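Local coordinates for protein UDP-N-acetylmuramate--L-alanine ligase (Thermotoga maritima, PDB 1J6U) that uses ATP to join L-alanine to UDP-N-acetylmuramate, a cytoplasmic step in building the peptidoglycan cell wall, at residues 115-120 against 286-291; 126-131 against 184-189; 324-329 against 448-453. All coordinates share one frame; numbering follows the deposited sequence.

Overall arrangement
Contacts 1 and 2 belong to the central ATP-binding domain, and contact 3 to the C-terminal domain. Contacts 1 and 2 have centres about 8 Å apart and touch directly. They share one sheet, in which strands 116-120 and 184-187 are neighbours, and they pack helices 276-291 and 125-138 on it. All three contacts set a helix against a sheet without a polar bond between the segments. Contact 1 is aromatic and aliphatic. Contact 2 is made by two threonines and an isoleucine, next to the probable phosphate-binding loop. All touching residues of contacts 1 and 2 are buried; in contact 3 Val451 is partly exposed. Contact 3 stays about 8 Å from contact 2 (nearest atoms).

Contact 1 (115-120 against 286-291)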
# COMPACT_ATOMS: atom_id res chain seq x y z
N GLU A 115 20.16 10.12 3.53
CA GLU A 115 19.67 10.50 2.22
C GLU A 115 18.25 9.94 2.18
O GLU A 115 18.04 8.76 2.46
CB GLU A 115 20.52 9.85 1.13
CG GLU A 115 20.15 10.22 -0.30
CD GLU A 115 20.88 9.35 -1.34
OE1 GLU A 115 21.56 8.36 -0.96
OE2 GLU A 115 20.76 9.65 -2.55
N GLU A 116 17.29 10.76 1.79
CA GLU A 116 15.91 10.32 1.79
C GLU A 116 15.17 10.12 0.47
O GLU A 116 15.10 11.02 -0.36
CB GLU A 116 15.09 11.27 2.64
CG GLU A 116 15.49 11.32 4.10
CD GLU A 116 14.73 12.40 4.87
OE1 GLU A 116 13.73 12.95 4.32
OE2 GLU A 116 15.14 12.71 6.01
N PHE A 117 14.57 8.94 0.31
CA PHE A 117 13.77 8.64 -0.85
C PHE A 117 12.32 8.59 -0.33
O PHE A 117 11.93 7.70 0.41
CB PHE A 117 14.13 7.28 -1.45
CG PHE A 117 15.49 7.22 -2.11
CD1 PHE A 117 16.65 7.16 -1.33
CD2 PHE A 117 15.61 7.13 -3.49
CE1 PHE A 117 17.89 7.00 -1.92
CE2 PHE A 117 16.85 6.97 -4.08
CZ PHE A 117 17.99 6.90 -3.29
N ALA A 118 11.53 9.58 -0.73
CA ALA A 118 10.13 9.64 -0.34
C ALA A 118 9.20 9.42 -1.53
O ALA A 118 9.46 9.83 -2.69
CB ALA A 118 9.83 10.99 0.30
N VAL A 119 8.10 8.74 -1.25
CA VAL A 119 7.11 8.51 -2.28
C VAL A 119 5.79 8.95 -1.70
O VAL A 119 5.47 8.62 -0.57
CB VAL A 119 7.04 7.04 -2.65
CG1 VAL A 119 5.91 6.81 -3.68
CG2 VAL A 119 8.39 6.58 -3.19
N THR A 120 5.02 9.70 -2.46
CA THR A 120 3.72 10.12 -1.98
C THR A 120 2.80 10.10 -3.18
O THR A 120 3.25 9.92 -4.31
CB THR A 120 3.73 11.55 -1.38
OG1 THR A 120 2.49 11.78 -0.68
CG2 THR A 120 3.83 12.59 -2.48
N ILE A 286 12.07 4.09 -12.55
CA ILE A 286 13.07 4.22 -13.56
C ILE A 286 13.45 5.71 -13.70
O ILE A 286 14.61 6.07 -13.76
CB ILE A 286 12.50 3.71 -14.88
CG1 ILE A 286 12.64 2.21 -14.93
CG2 ILE A 286 13.20 4.35 -16.09
CD1 ILE A 286 11.74 1.60 -16.01
N ALA A 287 12.44 6.58 -13.72
CA ALA A 287 12.67 7.98 -13.87
C ALA A 287 13.53 8.51 -12.76
O ALA A 287 14.43 9.32 -13.00
CB ALA A 287 11.35 8.76 -13.96
N LEU A 288 13.26 8.08 -11.53
CA LEU A 288 14.04 8.58 -10.42
C LEU A 288 15.51 8.16 -10.53
O LEU A 288 16.40 8.99 -10.54
CB LEU A 288 13.48 8.07 -9.09
CG LEU A 288 14.34 8.39 -7.87
CD1 LEU A 288 14.28 9.88 -7.63
CD2 LEU A 288 13.86 7.66 -6.65
N PHE A 289 15.75 6.86 -10.60
CA PHE A 289 17.08 6.31 -10.67
C PHE A 289 17.93 6.70 -11.88
O PHE A 289 19.15 6.90 -11.77
CB PHE A 289 17.01 4.79 -10.54
CG PHE A 289 16.80 4.35 -9.13
CD1 PHE A 289 15.53 3.97 -8.67
CD2 PHE A 289 17.84 4.41 -8.24
CE1 PHE A 289 15.33 3.66 -7.34
CE2 PHE A 289 17.65 4.10 -6.90
CZ PHE A 289 16.40 3.72 -6.44
N ASP A 290 17.27 6.81 -13.03
CA ASP A 290 17.91 7.25 -14.26
C ASP A 290 18.32 8.71 -13.99
O ASP A 290 19.44 9.12 -14.25
CB ASP A 290 16.92 7.17 -15.42
CG ASP A 290 17.60 7.19 -16.79
OD1 ASP A 290 18.68 6.61 -16.92
OD2 ASP A 290 17.06 7.77 -17.74
N SER A 291 17.41 9.49 -13.43
CA SER A 291 17.71 10.87 -13.15
C SER A 291 18.90 11.01 -12.20
O SER A 291 19.61 12.02 -12.23
CB SER A 291 16.47 11.56 -12.60
OG SER A 291 15.62 11.95 -13.66
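Leu288 and Phe289 of helix 276-291 both pack on Phe117 of strand 116-120. This is helix-on-sheet packing in the central domain of the Mur ligase fold, where the strand leads into the probable phosphate-binding P-loop. The side chain of Phe117 is about 12 Å from that of Lys125, which probably binds ATP.

Leu288 comes first along the helix. Its CG stands anti to the backbone N (chi1 172°), and the second torsion (69°) then turns CD2 to the edge of the Phe117 ring, near the ring plane. Leu288 CD2 is 3.7 Å from Phe117 CD2 and 4.0 Å from Phe117 CE2. Besides Phe117, the leucine touches Tyr184 of strand 184-187 and Leu218 and Val220 of strand 218-222, and so spans three strands.

Phe289 follows. Its side chain crosses that of Phe117 at about a right angle, and the far end of the ring does the touching: Phe289 CZ is 4.0 Å from Phe117 CE2. The two ring planes lie at only 23° to each other, but the rings are slid apart and barely overlap, with centroids 5.9 Å apart. Each ring has a T-shaped partner elsewhere: Tyr184 for Phe117 and Tyr294 for Phe289. Phe289 also packs on Val135 and Leu136 of helix 125-138.

Asp290 turns to other partners: its OD2 forms a salt bridge with Lys261 NZ and a hydrogen bond with Tyr243 OH.

Contact 2 (126-131 against 184-189); sequences TTTTAM and YLIITN
The CA atoms of Thr128 and Thr188 are 8.0 Å apart, the nearest backbone approach between helix segment 126-131 and segment 184-189, which runs from strand 184-187 into a loop.

Thr128 carries the contact from the helix side, and its two branches have separate partners. The methyl CG2 is anti to the backbone N and reaches straight out toward the strand. There it meets Ile186 tip to tip, with Thr128 CG2 3.7 Å from Ile186 CD1. Ile186 CG2 is 4.1 Å from Thr128 CG2, so the methyl faces both branches of the isoleucine.

The hydroxyl branch of Thr128 passes alongside Thr188, the two side chains running in opposite directions. Thr128 OG1 is 3.7 Å from Thr188 CG2, a plain van der Waals approach. This hydroxyl is hydrogen-bonded to Gly124 O, four residues back, just ahead of the helix. Thr188 has its OG1 between the backbone N and carbonyl carbon (chi1 52°). This puts the methyl toward the helix, while the hydroxyl is hydrogen-bonded to Asp123 O, with a weak second bond to Thr120 O. Both threonines thus hold carbonyls at residues 123 and 124, in the 121-127 region that probably binds ATP as a P-loop. Thr126 and Thr127 of the helix segment are probably part of that site.

Helix 125-138 lies against the sheet here. Thr128 also touches Val119 of strand 116-120, which hydrogen-bonds to strand 184-187. On the helix 276-291 side, Thr128 meets Asn281 and selenomethionine Met131 meets Val285. Ile186 packs on Val220 of the next strand, 218-222.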
# COMPACT_ATOMS: atom_id res chain seq x y z
N THR A 126 2.38 2.93 -2.24
CA THR A 126 3.01 1.84 -1.50
C THR A 126 3.81 0.92 -2.39
O THR A 126 4.91 0.49 -2.01
CB THR A 126 1.95 1.03 -0.65
OG1 THR A 126 1.17 1.94 0.12
CG2 THR A 126 2.61 0.08 0.31
N THR A 127 3.26 0.57 -3.55
CA THR A 127 3.98 -0.31 -4.47
C THR A 127 5.25 0.40 -4.98
O THR A 127 6.34 -0.21 -5.03
CB THR A 127 3.10 -0.73 -5.69
OG1 THR A 127 2.18 -1.73 -5.27
CG2 THR A 127 3.96 -1.32 -6.82
N THR A 128 5.09 1.68 -5.34
CA THR A 128 6.21 2.48 -5.83
C THR A 128 7.29 2.53 -4.77
O THR A 128 8.48 2.31 -5.06
CB THR A 128 5.75 3.88 -6.21
OG1 THR A 128 4.86 3.77 -7.33
CG2 THR A 128 6.97 4.77 -6.58
N THR A 129 6.88 2.77 -3.53
CA THR A 129 7.84 2.78 -2.44
C THR A 129 8.53 1.43 -2.29
O THR A 129 9.72 1.36 -2.02
CB THR A 129 7.16 3.06 -1.10
OG1 THR A 129 6.41 4.26 -1.19
CG2 THR A 129 8.20 3.18 -0.02
N ALA A 130 7.77 0.36 -2.46
CA ALA A 130 8.33 -0.98 -2.29
C ALA A 130 9.34 -1.22 -3.42
O ALA A 130 10.42 -1.82 -3.21
CB ALA A 130 7.19 -2.04 -2.28
N MSE A 131 9.00 -0.73 -4.61
CA MSE A 131 9.90 -0.85 -5.75
C MSE A 131 11.23 -0.12 -5.46
O MSE A 131 12.30 -0.70 -5.64
CB MSE A 131 9.24 -0.30 -6.99
CG MSE A 131 8.23 -1.20 -7.55
SE MSE A 131 7.35 -0.40 -9.04
CE MSE A 131 6.65 -2.02 -9.86
N TYR A 184 14.85 13.16 -2.68
CA TYR A 184 14.09 12.77 -3.85
C TYR A 184 12.67 12.44 -3.43
O TYR A 184 12.44 11.81 -2.41
CB TYR A 184 14.71 11.54 -4.47
CG TYR A 184 16.20 11.50 -4.33
CD1 TYR A 184 16.83 10.48 -3.65
CD2 TYR A 184 16.98 12.51 -4.88
CE1 TYR A 184 18.21 10.46 -3.50
CE2 TYR A 184 18.35 12.50 -4.73
CZ TYR A 184 18.96 11.48 -4.05
OH TYR A 184 20.32 11.51 -3.92
N LEU A 185 11.73 12.86 -4.25
CA LEU A 185 10.34 12.63 -4.01
C LEU A 185 9.63 12.20 -5.30
O LEU A 185 9.72 12.89 -6.35
CB LEU A 185 9.70 13.91 -3.52
CG LEU A 185 8.18 13.87 -3.57
CD1 LEU A 185 7.72 13.05 -2.36
CD2 LEU A 185 7.59 15.30 -3.56
N ILE A 186 8.97 11.03 -5.26
CA ILE A 186 8.15 10.62 -6.40
C ILE A 186 6.72 10.97 -5.96
O ILE A 186 6.31 10.68 -4.82
CB ILE A 186 8.17 9.11 -6.67
CG1 ILE A 186 9.52 8.68 -7.24
CG2 ILE A 186 7.07 8.77 -7.65
CD1 ILE A 186 9.64 7.14 -7.45
N ILE A 187 5.98 11.64 -6.83
CA ILE A 187 4.59 11.96 -6.54
C ILE A 187 3.88 11.16 -7.62
O ILE A 187 3.90 11.57 -8.78
CB ILE A 187 4.25 13.44 -6.76
CG1 ILE A 187 5.11 14.34 -5.86
CG2 ILE A 187 2.77 13.67 -6.48
CD1 ILE A 187 4.84 15.86 -6.08
N THR A 188 3.25 10.04 -7.23
CA THR A 188 2.57 9.16 -8.20
C THR A 188 1.46 9.85 -8.94
O THR A 188 1.30 9.68 -10.16
CB THR A 188 1.96 7.94 -7.52
OG1 THR A 188 1.16 8.39 -6.42
CG2 THR A 188 3.04 7.02 -7.00
N ASN A 189 0.67 10.63 -8.19
CA ASN A 189 -0.45 11.42 -8.73
C ASN A 189 -1.03 12.09 -7.51
O ASN A 189 -0.65 11.78 -6.37
CB ASN A 189 -1.53 10.53 -9.35
CG ASN A 189 -1.91 9.38 -8.43
OD1 ASN A 189 -2.18 9.58 -7.24
ND2 ASN A 189 -1.89 8.18 -8.97

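Contact 3 (324-329 against 448-453)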
# COMPACT_ATOMS: atom_id res chain seq x y z
N ILE A 324 -5.83 -23.40 -9.84
CA ILE A 324 -6.64 -22.58 -8.95
C ILE A 324 -5.81 -21.52 -8.23
O ILE A 324 -4.75 -21.81 -7.66
CB ILE A 324 -7.39 -23.45 -7.91
CG1 ILE A 324 -8.62 -24.03 -8.58
CG2 ILE A 324 -7.86 -22.60 -6.72
CD1 ILE A 324 -9.19 -25.18 -7.80
N TYR A 325 -6.29 -20.29 -8.24
CA TYR A 325 -5.59 -19.20 -7.57
C TYR A 325 -6.46 -18.46 -6.57
O TYR A 325 -7.66 -18.24 -6.79
CB TYR A 325 -5.10 -18.14 -8.59
CG TYR A 325 -4.09 -18.63 -9.61
CD1 TYR A 325 -4.50 -19.39 -10.69
CD2 TYR A 325 -2.72 -18.29 -9.51
CE1 TYR A 325 -3.60 -19.80 -11.66
CE2 TYR A 325 -1.79 -18.70 -10.49
CZ TYR A 325 -2.26 -19.45 -11.56
OH TYR A 325 -1.46 -19.82 -12.59
N VAL A 326 -5.86 -18.05 -5.47
CA VAL A 326 -6.57 -17.21 -4.51
C VAL A 326 -5.70 -15.95 -4.50
O VAL A 326 -4.50 -15.96 -4.16
CB VAL A 326 -6.62 -17.85 -3.09
CG1 VAL A 326 -7.26 -16.87 -2.12
CG2 VAL A 326 -7.45 -19.17 -3.11
N ILE A 327 -6.31 -14.85 -4.88
CA ILE A 327 -5.61 -13.58 -4.96
C ILE A 327 -6.25 -12.52 -4.04
O ILE A 327 -7.48 -12.42 -3.95
CB ILE A 327 -5.60 -13.08 -6.45
CG1 ILE A 327 -4.79 -14.05 -7.31
CG2 ILE A 327 -4.95 -11.69 -6.58
CD1 ILE A 327 -4.70 -13.64 -8.79
N ASP A 328 -5.39 -11.74 -3.37
CA ASP A 328 -5.82 -10.65 -2.48
C ASP A 328 -5.62 -9.25 -3.06
O ASP A 328 -4.55 -8.93 -3.58
CB ASP A 328 -5.05 -10.70 -1.16
CG ASP A 328 -5.37 -11.94 -0.37
OD1 ASP A 328 -6.57 -12.16 -0.15
OD2 ASP A 328 -4.45 -12.68 0.04
N ASP A 329 -6.63 -8.42 -2.97
CA ASP A 329 -6.49 -7.07 -3.44
C ASP A 329 -7.33 -6.10 -2.63
O ASP A 329 -8.51 -6.34 -2.40
CB ASP A 329 -6.86 -6.93 -4.91
CG ASP A 329 -6.33 -5.64 -5.50
OD1 ASP A 329 -7.09 -4.63 -5.56
OD2 ASP A 329 -5.13 -5.63 -5.87
N ARG A 448 -7.80 -16.12 3.80
CA ARG A 448 -6.91 -17.08 4.44
C ARG A 448 -7.71 -18.29 4.83
O ARG A 448 -7.27 -19.43 4.66
CB ARG A 448 -6.23 -16.51 5.69
CG ARG A 448 -5.22 -15.36 5.40
CD ARG A 448 -4.89 -14.54 6.67
NE ARG A 448 -4.06 -13.35 6.43
CZ ARG A 448 -3.83 -12.39 7.34
NH1 ARG A 448 -4.38 -12.48 8.55
NH2 ARG A 448 -3.06 -11.35 7.04
N ARG A 449 -8.91 -18.06 5.36
CA ARG A 449 -9.69 -19.21 5.76
C ARG A 449 -10.05 -20.05 4.55
O ARG A 449 -9.98 -21.27 4.63
CB ARG A 449 -10.89 -18.77 6.58
CG ARG A 449 -10.47 -18.40 7.99
CD ARG A 449 -11.64 -18.32 8.92
NE ARG A 449 -12.52 -17.20 8.60
CZ ARG A 449 -12.41 -15.98 9.13
NH1 ARG A 449 -11.46 -15.73 10.01
NH2 ARG A 449 -13.26 -15.03 8.76
N PHE A 450 -10.34 -19.41 3.41
CA PHE A 450 -10.65 -20.12 2.17
C PHE A 450 -9.46 -20.98 1.73
O PHE A 450 -9.61 -22.11 1.26
CB PHE A 450 -10.97 -19.14 1.05
CG PHE A 450 -11.29 -19.80 -0.26
CD1 PHE A 450 -12.38 -20.67 -0.37
CD2 PHE A 450 -10.51 -19.55 -1.41
CE1 PHE A 450 -12.69 -21.30 -1.61
CE2 PHE A 450 -10.81 -20.16 -2.65
CZ PHE A 450 -11.90 -21.04 -2.75
N VAL A 451 -8.26 -20.44 1.91
CA VAL A 451 -7.11 -21.19 1.50
C VAL A 451 -7.00 -22.39 2.41
O VAL A 451 -6.84 -23.53 1.95
CB VAL A 451 -5.82 -20.31 1.52
CG1 VAL A 451 -4.57 -21.18 1.36
CG2 VAL A 451 -5.87 -19.31 0.38
N GLU A 452 -7.09 -22.14 3.71
CA GLU A 452 -7.02 -23.25 4.66
C GLU A 452 -8.05 -24.34 4.33
O GLU A 452 -7.75 -25.53 4.38
CB GLU A 452 -7.18 -22.73 6.09
CG GLU A 452 -5.98 -21.90 6.57
CD GLU A 452 -6.21 -21.12 7.87
OE1 GLU A 452 -7.35 -20.66 8.10
OE2 GLU A 452 -5.23 -20.94 8.64
N ARG A 453 -9.27 -23.94 3.97
CA ARG A 453 -10.34 -24.88 3.64
C ARG A 453 -9.87 -25.74 2.49
O ARG A 453 -9.90 -26.97 2.55
CB ARG A 453 -11.61 -24.12 3.25
CG ARG A 453 -12.62 -24.94 2.48
CD ARG A 453 -13.82 -24.10 1.95
NE ARG A 453 -14.60 -24.91 1.01
CZ ARG A 453 -15.51 -24.45 0.15
NH1 ARG A 453 -15.79 -23.16 0.07
NH2 ARG A 453 -16.09 -25.28 -0.69
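The ring of Phe450 takes Val326 at one edge and Arg453 at the opposite edge. Val326 CG2 lies near the ring plane, 3.5 Å from both Phe450 CD2 and Phe450 CE2, so it straddles that side of the ring evenly. Arg453 NH1 is also in the ring plane, 4.0 Å from Phe450 CE1. Its charge is not stacked over a face. That nitrogen is held by the carbonyl oxygens of Glu424 and Ile427. Phe435 of the neighbouring strand adds a T-shaped ring pair with Phe450.

The contact joins a strand and a helix of the C-terminal domain, which has the Rossmann-like fold known in Mur ligases. Strand 324-329 lies in the mixed sheet between strands 314-319 and 433-438. Helix 443-457 follows strand 433-438 in the chain and packs on the sheet. The backbones come closest at Val326 and Val451, whose CA atoms are 7.2 Å apart.

Phe450 reaches the strand because its CG is anti to the backbone N (chi1 180°). Ile324, two residues before Val326 on the strand, packs on Tyr454, Phe435 and Val429 instead.

Asp328 also points its CB to the helix. Its OD1 is hydrogen-bonded to Ser447 OG, just before segment 448-453. Arg448 carries the opposite charge, but Asp328 OD2 and Arg448 NE are 6.4 Å apart, and the arginine is poorly ordered. Arg449 forms a salt bridge with Glu424.

Val451 completes the grip on Val326, and it also touches Phe317 of strand 314-319. A single methyl does the work: Val451 CG2 is 3.8 Å from Val326 CG1 and equally far from Val326 CG2.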